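PDB 1VBL: pectate lyase 47, which catalyses the eliminative cleavage of pectate, the polygalacturonate backbone of pectin, as a calcium-binding lyase of polysaccharide lyase family 1. Local coordinates for residues Asp68-Asp73 against Asp81-Pro86; Thr357-Asp360 against Arg365-Ile368. One frame throughout, in Å; residues are numbered along the deposited sequence.

Contact 1: Asp68-Asp73 against Asp81-Pro86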
ATOM      1  N   ASP A  68      -3.475  18.291  -4.345  1.00 15.27           N
ATOM      2  CA  ASP A  68      -4.744  17.707  -3.936  1.00 16.13           C
ATOM      3  C   ASP A  68      -5.403  17.210  -5.221  1.00 16.16           C
ATOM      4  O   ASP A  68      -5.648  17.993  -6.139  1.00 14.93           O
ATOM      5  CB  ASP A  68      -5.615  18.781  -3.276  1.00 16.53           C
ATOM      6  CG  ASP A  68      -6.905  18.230  -2.694  1.00 20.64           C
ATOM      7  OD1 ASP A  68      -7.225  17.040  -2.917  1.00 18.88           O
ATOM      8  OD2 ASP A  68      -7.609  19.004  -2.007  1.00 19.53           O
ATOM      9  N   LEU A  69      -5.682  15.912  -5.286  1.00 15.87           N
ATOM     10  CA  LEU A  69      -6.295  15.317  -6.467  1.00 15.80           C
ATOM     11  C   LEU A  69      -7.813  15.399  -6.443  1.00 15.40           C
ATOM     12  O   LEU A  69      -8.476  15.114  -7.439  1.00 15.99           O
ATOM     13  CB  LEU A  69      -5.856  13.857  -6.598  1.00 14.13           C
ATOM     14  CG  LEU A  69      -4.349  13.692  -6.800  1.00 15.35           C
ATOM     15  CD1 LEU A  69      -3.967  12.214  -6.794  1.00 14.94           C
ATOM     16  CD2 LEU A  69      -3.953  14.354  -8.113  1.00 15.67           C
ATOM     17  N   ASN A  70      -8.358  15.790  -5.297  1.00 16.69           N
ATOM     18  CA  ASN A  70      -9.801  15.913  -5.123  1.00 18.41           C
ATOM     19  C   ASN A  70     -10.221  17.343  -5.492  1.00 19.37           C
ATOM     20  O   ASN A  70     -10.780  18.068  -4.667  1.00 20.99           O
ATOM     21  CB  ASN A  70     -10.152  15.627  -3.661  1.00 22.12           C
ATOM     22  CG  ASN A  70     -11.583  15.174  -3.475  1.00 23.42           C
ATOM     23  OD1 ASN A  70     -12.197  15.450  -2.442  1.00 26.47           O
ATOM     24  ND2 ASN A  70     -12.118  14.460  -4.459  1.00 19.57           N
ATOM     25  N   VAL A  71      -9.941  17.744  -6.731  1.00 17.71           N
ATOM     26  CA  VAL A  71     -10.269  19.088  -7.203  1.00 18.39           C
ATOM     27  C   VAL A  71     -10.862  19.054  -8.608  1.00 20.95           C
ATOM     28  O   VAL A  71     -10.658  18.088  -9.350  1.00 19.60           O
ATOM     29  CB  VAL A  71      -9.010  19.989  -7.237  1.00 17.95           C
ATOM     30  CG1 VAL A  71      -8.395  20.088  -5.845  1.00 19.05           C
ATOM     31  CG2 VAL A  71      -7.991  19.426  -8.221  1.00 18.68           C
ATOM     32  N   ASP A  72     -11.592  20.105  -8.979  1.00 21.88           N
ATOM     33  CA  ASP A  72     -12.178  20.150 -10.310  1.00 24.63           C
ATOM     34  C   ASP A  72     -11.127  20.529 -11.343  1.00 26.23           C
ATOM     35  O   ASP A  72      -9.944  20.660 -11.021  1.00 25.90           O
ATOM     36  CB  ASP A  72     -13.367  21.123 -10.371  1.00 24.78           C
ATOM     37  CG  ASP A  72     -13.010  22.531  -9.927  1.00 26.72           C
ATOM     38  OD1 ASP A  72     -11.915  23.015 -10.274  1.00 25.56           O
ATOM     39  OD2 ASP A  72     -13.844  23.162  -9.243  1.00 28.08           O
ATOM     40  N   ASP A  73     -11.558  20.707 -12.586  1.00 29.00           N
ATOM     41  CA  ASP A  73     -10.635  21.045 -13.658  1.00 30.95           C
ATOM     42  C   ASP A  73     -10.008  22.428 -13.516  1.00 31.40           C
ATOM     43  O   ASP A  73      -9.063  22.766 -14.230  1.00 31.93           O
ATOM     44  CB  ASP A  73     -11.340  20.888 -15.004  1.00 34.42           C
ATOM     45  CG  ASP A  73     -11.818  19.467 -15.233  1.00 38.37           C
ATOM     46  OD1 ASP A  73     -10.969  18.547 -15.196  1.00 40.12           O
ATOM     47  OD2 ASP A  73     -13.037  19.265 -15.436  1.00 39.47           O
ATOM     48  N   ASP A  81     -20.654  16.328  -2.842  1.00 20.62           N
ATOM     49  CA  ASP A  81     -21.759  16.877  -3.621  1.00 21.78           C
ATOM     50  C   ASP A  81     -21.412  16.944  -5.109  1.00 20.65           C
ATOM     51  O   ASP A  81     -22.276  16.763  -5.972  1.00 17.71           O
ATOM     52  CB  ASP A  81     -22.131  18.268  -3.093  1.00 24.41           C
ATOM     53  CG  ASP A  81     -20.988  19.270  -3.198  1.00 29.43           C
ATOM     54  OD1 ASP A  81     -19.835  18.915  -2.869  1.00 31.18           O
ATOM     55  OD2 ASP A  81     -21.249  20.429  -3.595  1.00 32.22           O
ATOM     56  N   PHE A  82     -20.140  17.193  -5.398  1.00 17.53           N
ATOM     57  CA  PHE A  82     -19.649  17.282  -6.770  1.00 16.80           C
ATOM     58  C   PHE A  82     -19.770  15.927  -7.469  1.00 15.76           C
ATOM     59  O   PHE A  82     -20.108  15.846  -8.652  1.00 14.80           O
ATOM     60  CB  PHE A  82     -18.181  17.729  -6.747  1.00 17.41           C
ATOM     61  CG  PHE A  82     -17.534  17.789  -8.100  1.00 18.63           C
ATOM     62  CD1 PHE A  82     -17.604  18.945  -8.872  1.00 19.99           C
ATOM     63  CD2 PHE A  82     -16.826  16.695  -8.592  1.00 19.19           C
ATOM     64  CE1 PHE A  82     -16.976  19.013 -10.119  1.00 20.03           C
ATOM     65  CE2 PHE A  82     -16.196  16.751  -9.835  1.00 18.90           C
ATOM     66  CZ  PHE A  82     -16.269  17.913 -10.599  1.00 20.13           C
ATOM     67  N   TYR A  83     -19.503  14.861  -6.724  1.00 15.50           N
ATOM     68  CA  TYR A  83     -19.550  13.511  -7.279  1.00 16.15           C
ATOM     69  C   TYR A  83     -20.893  12.799  -7.190  1.00 15.66           C
ATOM     70  O   TYR A  83     -21.159  11.880  -7.964  1.00 14.60           O
ATOM     71  CB  TYR A  83     -18.522  12.625  -6.578  1.00 15.03           C
ATOM     72  CG  TYR A  83     -17.098  13.116  -6.646  1.00 13.82           C
ATOM     73  CD1 TYR A  83     -16.439  13.558  -5.498  1.00 12.85           C
ATOM     74  CD2 TYR A  83     -16.387  13.084  -7.843  1.00 13.35           C
ATOM     75  CE1 TYR A  83     -15.103  13.946  -5.540  1.00 13.54           C
ATOM     76  CE2 TYR A  83     -15.050  13.472  -7.897  1.00 13.71           C
ATOM     77  CZ  TYR A  83     -14.417  13.898  -6.742  1.00 13.02           C
ATOM     78  OH  TYR A  83     -13.094  14.259  -6.783  1.00 16.81           O
ATOM     79  N   LYS A  84     -21.727  13.218  -6.244  1.00 16.35           N
ATOM     80  CA  LYS A  84     -23.012  12.575  -5.998  1.00 17.48           C
ATOM     81  C   LYS A  84     -23.979  12.430  -7.172  1.00 17.67           C
ATOM     82  O   LYS A  84     -24.330  13.406  -7.842  1.00 17.25           O
ATOM     83  CB  LYS A  84     -23.727  13.280  -4.840  1.00 20.73           C
ATOM     84  CG  LYS A  84     -24.895  12.488  -4.266  1.00 24.96           C
ATOM     85  CD  LYS A  84     -25.578  13.217  -3.114  1.00 29.26           C
ATOM     86  CE  LYS A  84     -26.480  14.343  -3.602  1.00 30.39           C
ATOM     87  NZ  LYS A  84     -27.583  13.837  -4.477  1.00 32.11           N
ATOM     88  N   ASP A  85     -24.406  11.193  -7.405  1.00 16.15           N
ATOM     89  CA  ASP A  85     -25.364  10.881  -8.463  1.00 17.24           C
ATOM     90  C   ASP A  85     -26.709  11.482  -8.032  1.00 16.01           C
ATOM     91  O   ASP A  85     -27.022  11.523  -6.842  1.00 15.89           O
ATOM     92  CB  ASP A  85     -25.500   9.359  -8.604  1.00 17.43           C
ATOM     93  CG  ASP A  85     -26.450   8.951  -9.714  1.00 17.48           C
ATOM     94  OD1 ASP A  85     -26.016   8.888 -10.886  1.00 16.62           O
ATOM     95  OD2 ASP A  85     -27.637   8.695  -9.411  1.00 15.09           O
ATOM     96  N   PRO A  86     -27.520  11.950  -8.991  1.00 17.90           N
ATOM     97  CA  PRO A  86     -28.829  12.544  -8.679  1.00 18.45           C
ATOM     98  C   PRO A  86     -29.750  11.585  -7.920  1.00 18.36           C
ATOM     99  O   PRO A  86     -30.641  12.013  -7.182  1.00 19.10           O
ATOM    100  CB  PRO A  86     -29.398  12.882 -10.059  1.00 18.35           C
ATOM    101  CG  PRO A  86     -28.185  13.039 -10.914  1.00 22.43           C
ATOM    102  CD  PRO A  86     -27.280  11.940 -10.443  1.00 18.33           C
TER

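Contact 2: Thr357-Asp360 against Arg365-Ile368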
ATOM      1  N   THR A 357      14.827 -12.214  13.688  1.00 10.53           N
ATOM      2  CA  THR A 357      13.772 -11.339  14.186  1.00  9.69           C
ATOM      3  C   THR A 357      13.994 -10.954  15.645  1.00 11.33           C
ATOM      4  O   THR A 357      14.318 -11.799  16.483  1.00 10.82           O
ATOM      5  CB  THR A 357      12.371 -12.006  14.107  1.00 10.33           C
ATOM      6  OG1 THR A 357      12.069 -12.357  12.750  1.00 12.03           O
ATOM      7  CG2 THR A 357      11.302 -11.049  14.617  1.00 10.63           C
ATOM      8  N   ILE A 358      13.828  -9.671  15.940  1.00  9.78           N
ATOM      9  CA  ILE A 358      13.949  -9.204  17.308  1.00 11.23           C
ATOM     10  C   ILE A 358      12.611  -8.616  17.717  1.00 11.86           C
ATOM     11  O   ILE A 358      11.957  -7.936  16.928  1.00 11.00           O
ATOM     12  CB  ILE A 358      15.006  -8.090  17.473  1.00 11.95           C
ATOM     13  CG1 ILE A 358      16.412  -8.660  17.288  1.00 12.86           C
ATOM     14  CG2 ILE A 358      14.869  -7.447  18.864  1.00 11.94           C
ATOM     15  CD1 ILE A 358      17.516  -7.611  17.461  1.00 13.94           C
ATOM     16  N   VAL A 359      12.193  -8.902  18.943  1.00 12.69           N
ATOM     17  CA  VAL A 359      10.959  -8.335  19.460  1.00 13.66           C
ATOM     18  C   VAL A 359      11.384  -7.555  20.697  1.00 14.40           C
ATOM     19  O   VAL A 359      12.135  -8.057  21.535  1.00 13.62           O
ATOM     20  CB  VAL A 359       9.910  -9.418  19.830  1.00 15.06           C
ATOM     21  CG1 VAL A 359      10.408 -10.288  20.978  1.00 15.59           C
ATOM     22  CG2 VAL A 359       8.599  -8.744  20.200  1.00 18.54           C
ATOM     23  N   ASP A 360      10.931  -6.309  20.778  1.00 13.88           N
ATOM     24  CA  ASP A 360      11.266  -5.427  21.888  1.00 16.45           C
ATOM     25  C   ASP A 360       9.977  -5.128  22.641  1.00 15.46           C
ATOM     26  O   ASP A 360       9.173  -4.306  22.199  1.00 15.92           O
ATOM     27  CB  ASP A 360      11.865  -4.128  21.338  1.00 17.97           C
ATOM     28  CG  ASP A 360      12.509  -3.273  22.410  1.00 22.24           C
ATOM     29  OD1 ASP A 360      11.998  -3.234  23.548  1.00 24.05           O
ATOM     30  OD2 ASP A 360      13.527  -2.618  22.098  1.00 24.89           O
ATOM     31  N   ARG A 365      13.718  -7.487  25.567  1.00 21.67           N
ATOM     32  CA  ARG A 365      14.106  -7.374  24.171  1.00 22.99           C
ATOM     33  C   ARG A 365      14.964  -8.588  23.827  1.00 20.61           C
ATOM     34  O   ARG A 365      15.924  -8.887  24.533  1.00 19.30           O
ATOM     35  CB  ARG A 365      14.906  -6.087  23.984  1.00 26.30           C
ATOM     36  CG  ARG A 365      15.647  -5.960  22.678  1.00 29.36           C
ATOM     37  CD  ARG A 365      16.615  -4.795  22.758  1.00 32.89           C
ATOM     38  NE  ARG A 365      17.492  -4.729  21.596  1.00 37.22           N
ATOM     39  CZ  ARG A 365      18.644  -4.069  21.569  1.00 38.77           C
ATOM     40  NH1 ARG A 365      19.064  -3.415  22.646  1.00 39.09           N
ATOM     41  NH2 ARG A 365      19.379  -4.067  20.467  1.00 39.68           N
ATOM     42  N   ARG A 366      14.623  -9.294  22.752  1.00 19.15           N
ATOM     43  CA  ARG A 366      15.406 -10.464  22.376  1.00 17.40           C
ATOM     44  C   ARG A 366      15.071 -11.005  21.002  1.00 15.51           C
ATOM     45  O   ARG A 366      14.061 -10.639  20.408  1.00 12.98           O
ATOM     46  CB  ARG A 366      15.200 -11.592  23.391  1.00 20.13           C
ATOM     47  CG  ARG A 366      13.859 -12.312  23.276  1.00 23.53           C
ATOM     48  CD  ARG A 366      12.697 -11.444  23.720  1.00 28.73           C
ATOM     49  NE  ARG A 366      11.461 -12.215  23.831  1.00 32.47           N
ATOM     50  CZ  ARG A 366      10.340 -11.762  24.384  1.00 33.41           C
ATOM     51  NH1 ARG A 366      10.292 -10.533  24.881  1.00 33.96           N
ATOM     52  NH2 ARG A 366       9.267 -12.541  24.445  1.00 34.54           N
ATOM     53  N   TYR A 367      15.941 -11.876  20.501  1.00 14.09           N
ATOM     54  CA  TYR A 367      15.708 -12.518  19.220  1.00 14.66           C
ATOM     55  C   TYR A 367      14.594 -13.515  19.474  1.00 15.34           C
ATOM     56  O   TYR A 367      14.509 -14.102  20.558  1.00 13.80           O
ATOM     57  CB  TYR A 367      16.953 -13.261  18.737  1.00 15.71           C
ATOM     58  CG  TYR A 367      17.977 -12.364  18.089  1.00 15.64           C
ATOM     59  CD1 TYR A 367      19.073 -11.887  18.805  1.00 17.34           C
ATOM     60  CD2 TYR A 367      17.830 -11.966  16.762  1.00 14.67           C
ATOM     61  CE1 TYR A 367      20.004 -11.028  18.207  1.00 17.63           C
ATOM     62  CE2 TYR A 367      18.747 -11.115  16.157  1.00 15.14           C
ATOM     63  CZ  TYR A 367      19.831 -10.649  16.883  1.00 14.58           C
ATOM     64  OH  TYR A 367      20.733  -9.804  16.277  1.00 14.28           O
ATOM     65  N   ILE A 368      13.742 -13.718  18.481  1.00 14.33           N
ATOM     66  CA  ILE A 368      12.636 -14.642  18.642  1.00 15.19           C
ATOM     67  C   ILE A 368      12.304 -15.335  17.331  1.00 15.84           C
ATOM     68  O   ILE A 368      12.518 -14.784  16.248  1.00 16.09           O
ATOM     69  CB  ILE A 368      11.383 -13.897  19.158  1.00 14.94           C
ATOM     70  CG1 ILE A 368      10.233 -14.882  19.390  1.00 16.13           C
ATOM     71  CG2 ILE A 368      10.969 -12.818  18.159  1.00 14.27           C
ATOM     72  CD1 ILE A 368       9.015 -14.238  20.035  1.00 18.25           C
TER
HETATM   73  O   HOH W   1      13.792 -15.097  13.844  1.00 12.32           O

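Contact 1: Asp68-Asp73 against Asp81-Pro86
The ring of Tyr83 meets the side-chain amide of Asn70 at its edge, near the ring plane, and the two flat groups are almost coplanar, only 15° apart. One face of the same ring carries Phe82, whose CD2 sits 3.7 Å above the plane of the Tyr83 ring, offset toward the rim; in return, CD2 of Tyr83 lies in plane at the edge of the Phe82 ring. At the hydroxyl end, Asn70 ND2 is modelled 2.5 Å from Tyr83 OH, a doubtful placement because the amide is probably turned over. With CG anti to its carbonyl carbon (chi1 -57°), the Tyr83 ring points toward the loop, and its hydroxyl end meets Asn70. The second touch is looser: Asp72 CB approaches the Phe82 ring obliquely, 4.2 Å from CE1 of Phe82, while the Asp72 carboxylate turns to the backbone N-H groups of Asn74 and Gln76. The bend carrying Asn70 is shaped locally. Asp68 OD1 accepts from Asn70 N at 2.9 Å in an Asx turn, met from above the carboxylate plane, and Asn70 itself centres an inverse gamma turn.

This loop leaves strand 66-68 with Leu69 against helix 38-44 and strand 144-146. Helix 110-126 packs on Tyr83 through Arg125 and Ile126, and its Lys121 makes a cation-pi contact with Phe82; it touches both sides of the contact, since Arg125 also forms a salt bridge with Asp73.

Contact 2: Thr357-Asp360 against Arg365-Ile368
Ile358 packs on Tyr367 across an antiparallel beta hairpin, strand 351-361 turning back as strand 364-367, at the margin of the parallel beta-helix expected of a family 1 pectate lyase. Strands 358-360 and 365-367 run 167° apart in direction, with their axes 4.7 Å from each other at closest approach. Val359 and Arg366 form the hydrogen-bonded pair: Val359 N gives to Arg366 O at 2.9 Å, nearly straight at 169°, and Arg366 N gives back to Val359 O. Two residues along, Ile368 N donates to Thr357 O.

The tight packing lies on the face of Ile358 and Tyr367, a non-hydrogen-bonded pair. Ile358 CG1, beside its own backbone N (chi1 -70°), rests over one face of the Tyr367 ring in a CH-pi contact, 3.8 Å from the centroid, and CD1 continues over the ring toward the hydroxyl end. An alanine here would lose CG1, CG2 and CD1, and would probably take away the cover Ile358 gives that ring face and leave the tyrosine freer to turn.

On the other face, Val359 CG1 lies over one face of the Arg366 guanidinium, 3.6 Å from Arg366 NE, and also touches Ile368 CG2. Arg366 NH1 is meanwhile bonded to Asn363 OD1 in the turn.

The loose side is the end toward that turn. Asp360 and the exposed Arg365 cross with Asp360 OD2 4.5 Å from Arg365 NE, opposite charges short of a salt bridge; the carboxylate bonds instead to Tyr329 of strand 322-332, the parallel neighbour. At the far end a water closes the pair, accepting from Thr357 N at 3.1 Å and donating to Ile368 O at 2.7 Å.

In the fold
Contacts 1 and 2 lie on opposite sides of the chain's centre, 24 and 26 Å from it, with their own centres 48 Å apart. They do not touch: about 35 Å separates their nearest atoms. A succession of parallel strand pairings nonetheless joins them, from strand 66-68, where contact 1 begins, through 144-146, 164-166, 200-208 and onward to 322-332 and 351-361, which carries contact 2. Contact 1 thus hangs on an early strand of what is, as in other family 1 pectate lyases, probably a parallel beta-helix, and contact 2 on a late one. The calcium ion is bound by Asp190, Asp229 and Asp233; neither contact supplies a ligand, and both lie away from that site.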